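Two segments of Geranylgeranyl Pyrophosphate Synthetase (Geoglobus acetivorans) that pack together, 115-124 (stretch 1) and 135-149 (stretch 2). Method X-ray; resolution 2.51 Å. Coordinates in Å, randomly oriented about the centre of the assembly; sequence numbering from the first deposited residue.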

# COMPACT_ATOMS: atom_id res chain seq x y z
N LEU B 115 3.61 6.63 0.46
CA LEU B 115 4.90 6.07 0.09
C LEU B 115 4.72 4.78 -0.71
O LEU B 115 5.40 4.56 -1.73
CB LEU B 115 5.74 5.83 1.35
CG LEU B 115 6.24 7.11 2.03
CD1 LEU B 115 6.85 6.84 3.41
CD2 LEU B 115 7.23 7.88 1.14
N TYR B 116 3.80 3.92 -0.27
CA TYR B 116 3.58 2.63 -0.92
C TYR B 116 3.24 2.81 -2.39
O TYR B 116 3.84 2.17 -3.26
CB TYR B 116 2.46 1.89 -0.19
CG TYR B 116 2.47 0.36 -0.18
CD1 TYR B 116 3.31 -0.40 -1.00
CD2 TYR B 116 1.58 -0.31 0.66
CE1 TYR B 116 3.26 -1.81 -0.96
CE2 TYR B 116 1.51 -1.68 0.71
CZ TYR B 116 2.34 -2.44 -0.08
OH TYR B 116 2.20 -3.81 0.06
N ALA B 117 2.26 3.66 -2.70
CA ALA B 117 1.94 3.93 -4.09
C ALA B 117 3.09 4.65 -4.79
O ALA B 117 3.43 4.33 -5.94
CB ALA B 117 0.65 4.76 -4.20
N GLU B 118 3.71 5.61 -4.10
CA GLU B 118 4.77 6.38 -4.72
C GLU B 118 5.89 5.47 -5.21
O GLU B 118 6.49 5.73 -6.26
CB GLU B 118 5.29 7.45 -3.77
CG GLU B 118 4.46 8.73 -3.79
CD GLU B 118 4.90 9.77 -2.75
OE1 GLU B 118 5.31 9.38 -1.62
OE2 GLU B 118 4.83 10.99 -3.07
N ALA B 119 6.13 4.37 -4.49
CA ALA B 119 7.20 3.46 -4.88
C ALA B 119 6.91 2.79 -6.21
O ALA B 119 7.81 2.64 -7.05
CB ALA B 119 7.42 2.40 -3.80
N PHE B 120 5.67 2.36 -6.42
CA PHE B 120 5.35 1.77 -7.70
C PHE B 120 5.34 2.81 -8.81
O PHE B 120 5.64 2.48 -9.97
CB PHE B 120 4.04 1.02 -7.60
CG PHE B 120 4.17 -0.28 -6.88
CD1 PHE B 120 4.69 -1.39 -7.53
CD2 PHE B 120 3.85 -0.37 -5.54
CE1 PHE B 120 4.84 -2.58 -6.88
CE2 PHE B 120 4.01 -1.58 -4.86
CZ PHE B 120 4.50 -2.69 -5.52
N GLU B 121 5.03 4.07 -8.50
CA GLU B 121 5.11 5.07 -9.55
C GLU B 121 6.56 5.35 -9.90
O GLU B 121 6.89 5.58 -11.07
CB GLU B 121 4.40 6.35 -9.14
CG GLU B 121 4.44 7.40 -10.22
CD GLU B 121 3.88 8.73 -9.80
OE1 GLU B 121 3.39 8.85 -8.66
OE2 GLU B 121 3.93 9.67 -10.63
N ILE B 122 7.44 5.32 -8.90
CA ILE B 122 8.84 5.59 -9.19
C ILE B 122 9.46 4.42 -9.94
O ILE B 122 10.11 4.61 -10.98
CB ILE B 122 9.60 5.93 -7.90
CG1 ILE B 122 9.09 7.27 -7.37
CG2 ILE B 122 11.10 5.94 -8.16
CD1 ILE B 122 9.44 7.54 -5.90
N LEU B 123 9.24 3.19 -9.46
CA LEU B 123 9.73 2.01 -10.17
C LEU B 123 9.37 2.07 -11.65
O LEU B 123 10.22 1.81 -12.50
CB LEU B 123 9.16 0.74 -9.54
CG LEU B 123 9.51 -0.56 -10.26
CD1 LEU B 123 11.00 -0.73 -10.35
CD2 LEU B 123 8.91 -1.74 -9.54
N SER B 124 8.13 2.45 -11.96
CA SER B 124 7.62 2.44 -13.32
C SER B 124 8.29 3.48 -14.20
O SER B 124 8.13 3.42 -15.43
CB SER B 124 6.11 2.67 -13.32
OG SER B 124 5.80 4.06 -13.21
N ARG B 135 7.93 -7.17 -15.03
CA ARG B 135 8.46 -8.19 -14.13
C ARG B 135 8.98 -7.59 -12.83
O ARG B 135 8.81 -8.19 -11.76
CB ARG B 135 9.56 -8.98 -14.83
CG ARG B 135 9.03 -10.03 -15.79
CD ARG B 135 10.14 -10.60 -16.66
NE ARG B 135 11.24 -11.18 -15.87
CZ ARG B 135 12.53 -10.89 -16.07
NH1 ARG B 135 12.89 -10.03 -17.02
NH2 ARG B 135 13.45 -11.48 -15.32
N ALA B 136 9.60 -6.41 -12.88
CA ALA B 136 10.09 -5.78 -11.66
C ALA B 136 8.95 -5.35 -10.77
O ALA B 136 9.02 -5.48 -9.54
CB ALA B 136 10.98 -4.57 -11.99
N VAL B 137 7.88 -4.82 -11.36
CA VAL B 137 6.72 -4.46 -10.55
C VAL B 137 6.11 -5.71 -9.91
O VAL B 137 5.78 -5.72 -8.72
CB VAL B 137 5.70 -3.69 -11.41
CG1 VAL B 137 4.35 -3.63 -10.73
CG2 VAL B 137 6.23 -2.30 -11.70
N SER B 138 6.01 -6.79 -10.68
CA SER B 138 5.43 -8.03 -10.18
C SER B 138 6.24 -8.61 -9.02
O SER B 138 5.67 -9.06 -8.00
CB SER B 138 5.34 -9.05 -11.31
OG SER B 138 4.95 -10.31 -10.80
N LYS B 139 7.57 -8.60 -9.16
CA LYS B 139 8.44 -9.16 -8.13
C LYS B 139 8.45 -8.30 -6.87
O LYS B 139 8.37 -8.82 -5.75
CB LYS B 139 9.83 -9.34 -8.72
CG LYS B 139 9.87 -10.47 -9.78
CD LYS B 139 11.12 -10.39 -10.66
CE LYS B 139 11.11 -11.42 -11.80
NZ LYS B 139 11.43 -12.83 -11.40
N LEU B 140 8.51 -6.97 -7.03
CA LEU B 140 8.47 -6.07 -5.89
C LEU B 140 7.13 -6.11 -5.18
O LEU B 140 7.06 -5.92 -3.97
CB LEU B 140 8.77 -4.65 -6.34
CG LEU B 140 8.64 -3.59 -5.25
CD1 LEU B 140 9.61 -3.85 -4.10
CD2 LEU B 140 8.87 -2.23 -5.83
N ALA B 141 6.05 -6.35 -5.91
CA ALA B 141 4.75 -6.41 -5.26
C ALA B 141 4.61 -7.71 -4.46
O ALA B 141 4.00 -7.72 -3.39
CB ALA B 141 3.63 -6.26 -6.29
N ARG B 142 5.14 -8.81 -4.99
CA ARG B 142 5.14 -10.06 -4.24
C ARG B 142 6.01 -9.94 -3.00
O ARG B 142 5.68 -10.46 -1.92
CB ARG B 142 5.65 -11.20 -5.12
CG ARG B 142 4.63 -11.75 -6.06
CD ARG B 142 4.21 -13.18 -5.65
NE ARG B 142 4.02 -13.35 -4.20
CZ ARG B 142 2.86 -13.25 -3.57
NH1 ARG B 142 1.74 -12.97 -4.22
NH2 ARG B 142 2.81 -13.43 -2.25
N VAL B 143 7.15 -9.26 -3.16
CA VAL B 143 8.02 -8.94 -2.05
C VAL B 143 7.24 -8.19 -0.97
O VAL B 143 7.32 -8.54 0.22
CB VAL B 143 9.23 -8.13 -2.58
CG1 VAL B 143 9.93 -7.36 -1.49
CG2 VAL B 143 10.19 -9.06 -3.31
N CYS B 144 6.45 -7.20 -1.38
CA CYS B 144 5.66 -6.44 -0.42
C CYS B 144 4.61 -7.32 0.26
O CYS B 144 4.35 -7.17 1.46
CB CYS B 144 5.01 -5.25 -1.12
SG CYS B 144 6.20 -3.99 -1.66
N VAL B 145 4.01 -8.25 -0.48
CA VAL B 145 3.09 -9.18 0.16
C VAL B 145 3.82 -9.98 1.22
O VAL B 145 3.29 -10.21 2.31
CB VAL B 145 2.45 -10.11 -0.90
CG1 VAL B 145 1.64 -11.20 -0.22
CG2 VAL B 145 1.57 -9.31 -1.87
N GLU B 146 5.06 -10.38 0.94
CA GLU B 146 5.78 -11.24 1.87
C GLU B 146 6.22 -10.48 3.11
O GLU B 146 6.14 -11.02 4.22
CB GLU B 146 6.96 -11.89 1.18
CG GLU B 146 6.54 -12.99 0.22
CD GLU B 146 7.54 -14.13 0.19
OE1 GLU B 146 8.51 -14.05 -0.60
OE2 GLU B 146 7.37 -15.10 0.97
N ILE B 147 6.67 -9.23 2.95
CA ILE B 147 6.97 -8.41 4.12
C ILE B 147 5.75 -8.33 5.04
O ILE B 147 5.87 -8.44 6.26
CB ILE B 147 7.42 -6.99 3.70
CG1 ILE B 147 8.58 -7.06 2.70
CG2 ILE B 147 7.79 -6.16 4.93
CD1 ILE B 147 9.14 -5.70 2.37
N CYS B 148 4.57 -8.15 4.46
CA CYS B 148 3.34 -8.14 5.25
C CYS B 148 3.12 -9.50 5.90
O CYS B 148 2.75 -9.60 7.07
CB CYS B 148 2.14 -7.78 4.37
SG CYS B 148 2.20 -6.14 3.64
N GLU B 149 3.31 -10.57 5.12
CA GLU B 149 3.25 -11.91 5.69
C GLU B 149 4.26 -12.07 6.82
O GLU B 149 3.95 -12.65 7.86
CB GLU B 149 3.48 -12.95 4.59
CG GLU B 149 2.36 -13.02 3.56
CD GLU B 149 2.62 -14.06 2.48
OE1 GLU B 149 3.75 -14.60 2.44
OE2 GLU B 149 1.70 -14.35 1.68

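Phe-120 lies at the apolar centre of the contact. Its CA-to-CB bond points sideways, but chi1 in the m well brings the ring end close to the second helix. Val-137 O and Ala-141 CA lie at the edge of the ring, near its plane. Phe-120 CE1 lies 3.8 Å from Val-137 O, and Phe-120 CZ lies 3.7 Å from Ala-141 CA. The ring tip also touches the methyl of Ala-141, with Phe-120 CZ 3.8 Å from Ala-141 CB. Val-137 adds a side-chain contact, Phe-120 CD1 to Val-137 CG1, at 3.9 Å. Leu-140 CD2 sits 4.2 Å from Phe-120 CE1.

Leu-123 follows one turn later and points toward the second helix. Its CD2 methyl packs 3.5 Å from Val-137 CG2 and 3.7 Å from Leu-140 CD2. Leu-123 CD1 reaches Ala-136 CB at 4.2 Å. These are van der Waals contacts between buried aliphatic groups.

The two helices run nearly antiparallel, with 155° between their directions. Their axes approach to 10.5 Å, a spacing bridged by side chains. The closest CA atoms are those of Phe-120 and Val-137, 6.9 Å apart. Near Tyr-116 and Cys-144 the CA atoms are 9.3 Å apart, and the long tyrosine side chain spans the wider gap. In total, 417 Å² is buried between the stretches.

Toward its polar edge, the contact passes to Tyr-116. Cys-144 SG lies 3.7 Å from Tyr-116 CE1 and approaches the ring obliquely. Tyr-116 OH lies 3.4 Å from Cys-144 CB and 4.3 Å from Cys-148 SG. The hydroxyl is hydrogen-bonded elsewhere in the structure, so its polarity is satisfied despite burial. No hydrogen bond links the two stretches. Backbone hydrogen bonds hold each helix internally, for example Leu-123 N to Ala-119 O at 2.9 Å. Ser-124 OG donates to Glu-121 O at 2.8 Å.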